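ABC transporter, substrate binding protein (Aeropyrum pernix, PDB 3EAF) probably captures a solute outside the cell and delivers it to an ABC transporter of the membrane, and also binds a magnesium ion. Local coordinates at residues E70-Y75 and D96-T101; Q313-G316 and K321-L324. All blocks are in the same frame, centred on the assembly; numbering follows the deposited sequence.

In the fold
Both contacts lie on the same side of the chain's centre, in the lobe of the periplasmic-binding-protein fold built on the sheet that holds strands 79-82 and 101-104. Contact 1 ties helix 61-74 to the end of helix 85-98; contact 2 bridges helices 309-315 and 317-326. Their centres are about 13 Å apart, and Thr101 joins them: its CG2 packs 3.8 Å from CD1 of Leu324, and its OG1 is hydrogen-bonded to Gly317 O. Contact 2 stands closer to the metal site of Glu325, Asp340 and Tyr341, with the side chain of Glu322 about 10 Å from the bound magnesium ion. Contact 1, an ion-pair network with a little packing, lies away from that site.

Contact 1 of 2, residues E70-Y75 and D96-T101; sequences EFRDRY and DTDKIT
Arg72 and Asp98 form a salt bridge between helices 61-74 and 85-98, the helices that precede strands 79-82 and 101-104 in the beta-alpha-beta layering of this lobe. Arg72 NH1 donates to Asp98 OD2 at 2.9 Å in a nearly straight bond (167°). The oxygen sits at the edge of the guanidinium, in its plane, and is approached on its syn side but from well out of the carboxylate plane, the two flat groups standing almost perpendicular, 85° apart. The opposite flank of the arginine holds Asp73 side-on: NE reaches Asp73 OD1 at 3.0 Å from above the carboxylate plane, and NH2 reaches Asp73 OD2 at 3.1 Å on its syn side. One cation thus joins two carboxylates in a salt-bridge network, which should fix the rotation of the guanidinium. Asp98 OD2 is shared further, since Tyr68 OH and Gln94 NE2 also hydrogen-bond to it. With CG of Arg72 anti to the backbone N (chi1 -180°), the chain runs out toward helix 85-98 before bending at chi3, and this brings CD within 3.2 Å of Asp98 OD2. An alanine here would remove the guanidinium and is likely to leave Asp73 and Asp98 without their common counter-charge. Helix 85-98 closes in a Schellman motif, Lys99 taking the positive phi, and the chain then turns inward to Ile100. That buried side chain also touches Ile80 of strand 79-82. Its contact with helix 61-74 is a single aliphatic touch, Ile100 CD1 lying 4.1 Å from Arg72 CB.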
loop_
_atom_site.group_PDB
_atom_site.type_symbol
_atom_site.label_atom_id
_atom_site.label_comp_id
_atom_site.label_asym_id
_atom_site.label_seq_id
_atom_site.Cartn_x
_atom_site.Cartn_y
_atom_site.Cartn_z
ATOM N N GLU A 70 -11.779 -0.635 -21.297
ATOM C CA GLU A 70 -13.205 -0.724 -20.969
ATOM C C GLU A 70 -13.672 0.430 -20.072
ATOM O O GLU A 70 -14.684 1.071 -20.362
ATOM C CB GLU A 70 -13.544 -2.070 -20.310
ATOM C CG GLU A 70 -15.027 -2.210 -19.937
ATOM C CD GLU A 70 -15.397 -3.565 -19.340
ATOM O OE1 GLU A 70 -14.572 -4.174 -18.626
ATOM O OE2 GLU A 70 -16.541 -4.015 -19.567
ATOM N N PHE A 71 -12.947 0.679 -18.981
ATOM C CA PHE A 71 -13.254 1.808 -18.093
ATOM C C PHE A 71 -13.340 3.118 -18.884
ATOM O O PHE A 71 -14.302 3.872 -18.735
ATOM C CB PHE A 71 -12.197 1.961 -16.984
ATOM C CG PHE A 71 -12.257 0.909 -15.902
ATOM C CD1 PHE A 71 -13.435 0.229 -15.610
ATOM C CD2 PHE A 71 -11.122 0.635 -15.136
ATOM C CE1 PHE A 71 -13.472 -0.728 -14.590
ATOM C CE2 PHE A 71 -11.147 -0.318 -14.121
ATOM C CZ PHE A 71 -12.324 -1.002 -13.846
ATOM N N ARG A 72 -12.333 3.380 -19.717
ATOM C CA ARG A 72 -12.247 4.637 -20.470
ATOM C C ARG A 72 -13.262 4.720 -21.614
ATOM O O ARG A 72 -13.989 5.710 -21.739
ATOM C CB ARG A 72 -10.832 4.837 -21.032
ATOM C CG ARG A 72 -10.655 6.131 -21.832
ATOM C CD ARG A 72 -9.350 6.137 -22.615
ATOM N NE ARG A 72 -9.331 5.120 -23.662
ATOM C CZ ARG A 72 -8.231 4.564 -24.166
ATOM N NH1 ARG A 72 -7.025 4.908 -23.728
ATOM N NH2 ARG A 72 -8.344 3.647 -25.110
ATOM N N ASP A 73 -13.295 3.681 -22.449
ATOM C CA ASP A 73 -14.030 3.735 -23.715
ATOM C C ASP A 73 -15.510 3.420 -23.565
ATOM O O ASP A 73 -16.349 4.087 -24.172
ATOM C CB ASP A 73 -13.380 2.827 -24.768
ATOM C CG ASP A 73 -12.026 3.342 -25.231
ATOM O OD1 ASP A 73 -11.794 4.571 -25.193
ATOM O OD2 ASP A 73 -11.190 2.515 -25.644
ATOM N N ARG A 74 -15.822 2.413 -22.752
ATOM C CA ARG A 74 -17.204 2.055 -22.471
ATOM C C ARG A 74 -17.834 2.973 -21.415
ATOM O O ARG A 74 -18.923 3.497 -21.626
ATOM C CB ARG A 74 -17.313 0.583 -22.052
ATOM C CG ARG A 74 -18.712 0.153 -21.692
ATOM C CD ARG A 74 -18.794 -1.326 -21.406
ATOM N NE ARG A 74 -20.109 -1.691 -20.875
ATOM C CZ ARG A 74 -20.444 -2.917 -20.481
ATOM N NH1 ARG A 74 -19.565 -3.905 -20.551
ATOM N NH2 ARG A 74 -21.659 -3.155 -20.015
ATOM N N TYR A 75 -17.154 3.174 -20.288
ATOM C CA TYR A 75 -17.767 3.904 -19.167
ATOM C C TYR A 75 -17.373 5.369 -19.063
ATOM O O TYR A 75 -17.998 6.122 -18.317
ATOM C CB TYR A 75 -17.501 3.197 -17.837
ATOM C CG TYR A 75 -18.167 1.848 -17.726
ATOM C CD1 TYR A 75 -19.539 1.741 -17.474
ATOM C CD2 TYR A 75 -17.429 0.676 -17.874
ATOM C CE1 TYR A 75 -20.153 0.501 -17.374
ATOM C CE2 TYR A 75 -18.036 -0.573 -17.778
ATOM C CZ TYR A 75 -19.396 -0.652 -17.530
ATOM O OH TYR A 75 -19.996 -1.882 -17.431
ATOM N N ASP A 96 -2.399 9.942 -17.866
ATOM C CA ASP A 96 -2.094 11.364 -18.002
ATOM C C ASP A 96 -2.701 11.895 -19.303
ATOM O O ASP A 96 -3.416 12.892 -19.298
ATOM C CB ASP A 96 -0.577 11.605 -17.960
ATOM C CG ASP A 96 -0.206 13.051 -18.253
ATOM O OD1 ASP A 96 -0.773 13.966 -17.611
ATOM O OD2 ASP A 96 0.663 13.278 -19.121
ATOM N N THR A 97 -2.419 11.203 -20.406
ATOM C CA THR A 97 -3.015 11.502 -21.711
ATOM C C THR A 97 -4.545 11.573 -21.625
ATOM O O THR A 97 -5.157 12.546 -22.077
ATOM C CB THR A 97 -2.584 10.446 -22.753
ATOM O OG1 THR A 97 -1.154 10.448 -22.860
ATOM C CG2 THR A 97 -3.187 10.733 -24.117
ATOM N N ASP A 98 -5.143 10.555 -21.005
ATOM C CA ASP A 98 -6.596 10.426 -20.896
ATOM C C ASP A 98 -7.231 11.252 -19.776
ATOM O O ASP A 98 -8.461 11.339 -19.689
ATOM C CB ASP A 98 -6.975 8.958 -20.737
ATOM C CG ASP A 98 -6.590 8.129 -21.940
ATOM O OD1 ASP A 98 -6.530 8.698 -23.055
ATOM O OD2 ASP A 98 -6.350 6.915 -21.770
ATOM N N LYS A 99 -6.393 11.840 -18.925
ATOM C CA LYS A 99 -6.836 12.693 -17.814
ATOM C C LYS A 99 -7.733 11.966 -16.815
ATOM O O LYS A 99 -8.783 12.481 -16.415
ATOM C CB LYS A 99 -7.518 13.971 -18.326
ATOM C CG LYS A 99 -6.658 14.819 -19.245
ATOM C CD LYS A 99 -7.153 16.262 -19.238
ATOM C CE LYS A 99 -6.969 16.946 -20.585
ATOM N NZ LYS A 99 -5.543 17.047 -20.980
ATOM N N ILE A 100 -7.311 10.767 -16.421
ATOM C CA ILE A 100 -8.044 9.946 -15.453
ATOM C C ILE A 100 -7.252 9.889 -14.145
ATOM O O ILE A 100 -6.102 9.423 -14.131
ATOM C CB ILE A 100 -8.294 8.509 -16.006
ATOM C CG1 ILE A 100 -9.174 8.564 -17.267
ATOM C CG2 ILE A 100 -8.911 7.594 -14.931
ATOM C CD1 ILE A 100 -9.413 7.206 -17.951
ATOM N N THR A 101 -7.847 10.389 -13.060
ATOM C CA THR A 101 -7.211 10.347 -11.733
ATOM C C THR A 101 -7.081 8.890 -11.273
ATOM O O THR A 101 -8.064 8.144 -11.251
ATOM C CB THR A 101 -7.988 11.192 -10.685
ATOM O OG1 THR A 101 -7.778 12.585 -10.941
ATOM C CG2 THR A 101 -7.512 10.887 -9.262
#

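Contact 2 of 2, residues Q313-G316 and K321-L324; sequences QERG and KEAL
Arg315 meets Glu322 across the joint between two consecutive helices, 309-315 and 317-326; the joint, Gly316, has positive phi and is the N-cap of the second helix. From CB, which points toward helix 317-326, the arginine runs to CG, set beside the backbone N and anti to the carbonyl carbon (chi1 -50°), and then to CD, where the chain bends at chi3. NE turns to another partner, a salt bridge with Asp311 OD1 one turn earlier in the same helix. CZ lies 3.2 Å from Glu322 OE1, and beyond it the two terminal nitrogens close end-on upon that one oxygen. NH1 and NH2 each donate to Glu322 OE1 at 2.8 Å, with both bonds bent to 141°. OE1 lies in the guanidinium plane, but both nitrogens approach it from the same face of the carboxylate, whose plane is turned 61° from that of the guanidinium. Glu322 OE2 stays close as well, 3.1 Å from Arg315 NH1. The ion pair sits at the surface, where solvent probably weakens it; Asp311 holds NE within helix 309-315, while the pair with Glu322 ties this helix to 317-326, so two carboxylates share one guanidinium.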
loop_
_atom_site.group_PDB
_atom_site.type_symbol
_atom_site.label_atom_id
_atom_site.label_comp_id
_atom_site.label_asym_id
_atom_site.label_seq_id
_atom_site.Cartn_x
_atom_site.Cartn_y
_atom_site.Cartn_z
ATOM N N GLN A 313 -17.927 18.570 -13.995
ATOM C CA GLN A 313 -18.573 18.280 -15.281
ATOM C C GLN A 313 -17.714 18.625 -16.496
ATOM O O GLN A 313 -17.696 17.882 -17.475
ATOM C CB GLN A 313 -19.925 18.995 -15.383
ATOM C CG GLN A 313 -21.088 18.163 -14.889
ATOM C CD GLN A 313 -22.431 18.849 -15.086
ATOM O OE1 GLN A 313 -22.686 19.920 -14.530
ATOM N NE2 GLN A 313 -23.299 18.225 -15.881
ATOM N N GLU A 314 -17.016 19.753 -16.430
ATOM C CA GLU A 314 -16.244 20.252 -17.568
ATOM C C GLU A 314 -14.902 19.541 -17.755
ATOM O O GLU A 314 -14.548 19.153 -18.877
ATOM C CB GLU A 314 -16.013 21.757 -17.434
ATOM C CG GLU A 314 -17.261 22.603 -17.645
ATOM C CD GLU A 314 -17.059 24.046 -17.221
ATOM O OE1 GLU A 314 -15.960 24.595 -17.470
ATOM O OE2 GLU A 314 -18.002 24.632 -16.636
ATOM N N ARG A 315 -14.161 19.367 -16.662
ATOM C CA ARG A 315 -12.793 18.854 -16.748
ATOM C C ARG A 315 -12.598 17.475 -16.111
ATOM O O ARG A 315 -11.518 16.892 -16.221
ATOM C CB ARG A 315 -11.802 19.868 -16.170
ATOM C CG ARG A 315 -11.958 21.296 -16.707
ATOM C CD ARG A 315 -10.804 22.178 -16.259
ATOM N NE ARG A 315 -10.756 22.310 -14.806
ATOM C CZ ARG A 315 -9.644 22.489 -14.098
ATOM N NH1 ARG A 315 -8.464 22.552 -14.707
ATOM N NH2 ARG A 315 -9.712 22.599 -12.771
ATOM N N GLY A 316 -13.643 16.956 -15.466
ATOM C CA GLY A 316 -13.655 15.593 -14.935
ATOM C C GLY A 316 -12.444 15.216 -14.101
ATOM O O GLY A 316 -12.211 15.790 -13.034
ATOM N N LYS A 321 -7.597 15.815 -10.171
ATOM C CA LYS A 321 -6.129 15.897 -10.036
ATOM C C LYS A 321 -5.687 17.206 -9.390
ATOM O O LYS A 321 -4.855 17.214 -8.484
ATOM C CB LYS A 321 -5.415 15.746 -11.387
ATOM C CG LYS A 321 -4.071 16.527 -11.449
ATOM C CD LYS A 321 -3.218 16.137 -12.616
ATOM C CE LYS A 321 -2.537 17.342 -13.264
ATOM N NZ LYS A 321 -1.623 18.120 -12.388
ATOM N N GLU A 322 -6.243 18.309 -9.875
ATOM C CA GLU A 322 -5.844 19.631 -9.421
ATOM C C GLU A 322 -6.259 19.883 -7.969
ATOM O O GLU A 322 -5.514 20.506 -7.208
ATOM C CB GLU A 322 -6.372 20.701 -10.383
ATOM C CG GLU A 322 -5.691 20.624 -11.762
ATOM C CD GLU A 322 -6.114 21.712 -12.729
ATOM O OE1 GLU A 322 -6.964 22.562 -12.372
ATOM O OE2 GLU A 322 -5.591 21.716 -13.871
ATOM N N ALA A 323 -7.433 19.375 -7.596
ATOM C CA ALA A 323 -7.909 19.422 -6.219
ATOM C C ALA A 323 -6.999 18.635 -5.278
ATOM O O ALA A 323 -6.742 19.069 -4.162
ATOM C CB ALA A 323 -9.344 18.900 -6.129
ATOM N N LEU A 324 -6.522 17.473 -5.726
ATOM C CA LEU A 324 -5.614 16.663 -4.910
ATOM C C LEU A 324 -4.260 17.360 -4.700
ATOM O O LEU A 324 -3.590 17.138 -3.694
ATOM C CB LEU A 324 -5.430 15.265 -5.518
ATOM C CG LEU A 324 -6.628 14.308 -5.401
ATOM C CD1 LEU A 324 -6.529 13.159 -6.419
ATOM C CD2 LEU A 324 -6.782 13.772 -3.977
#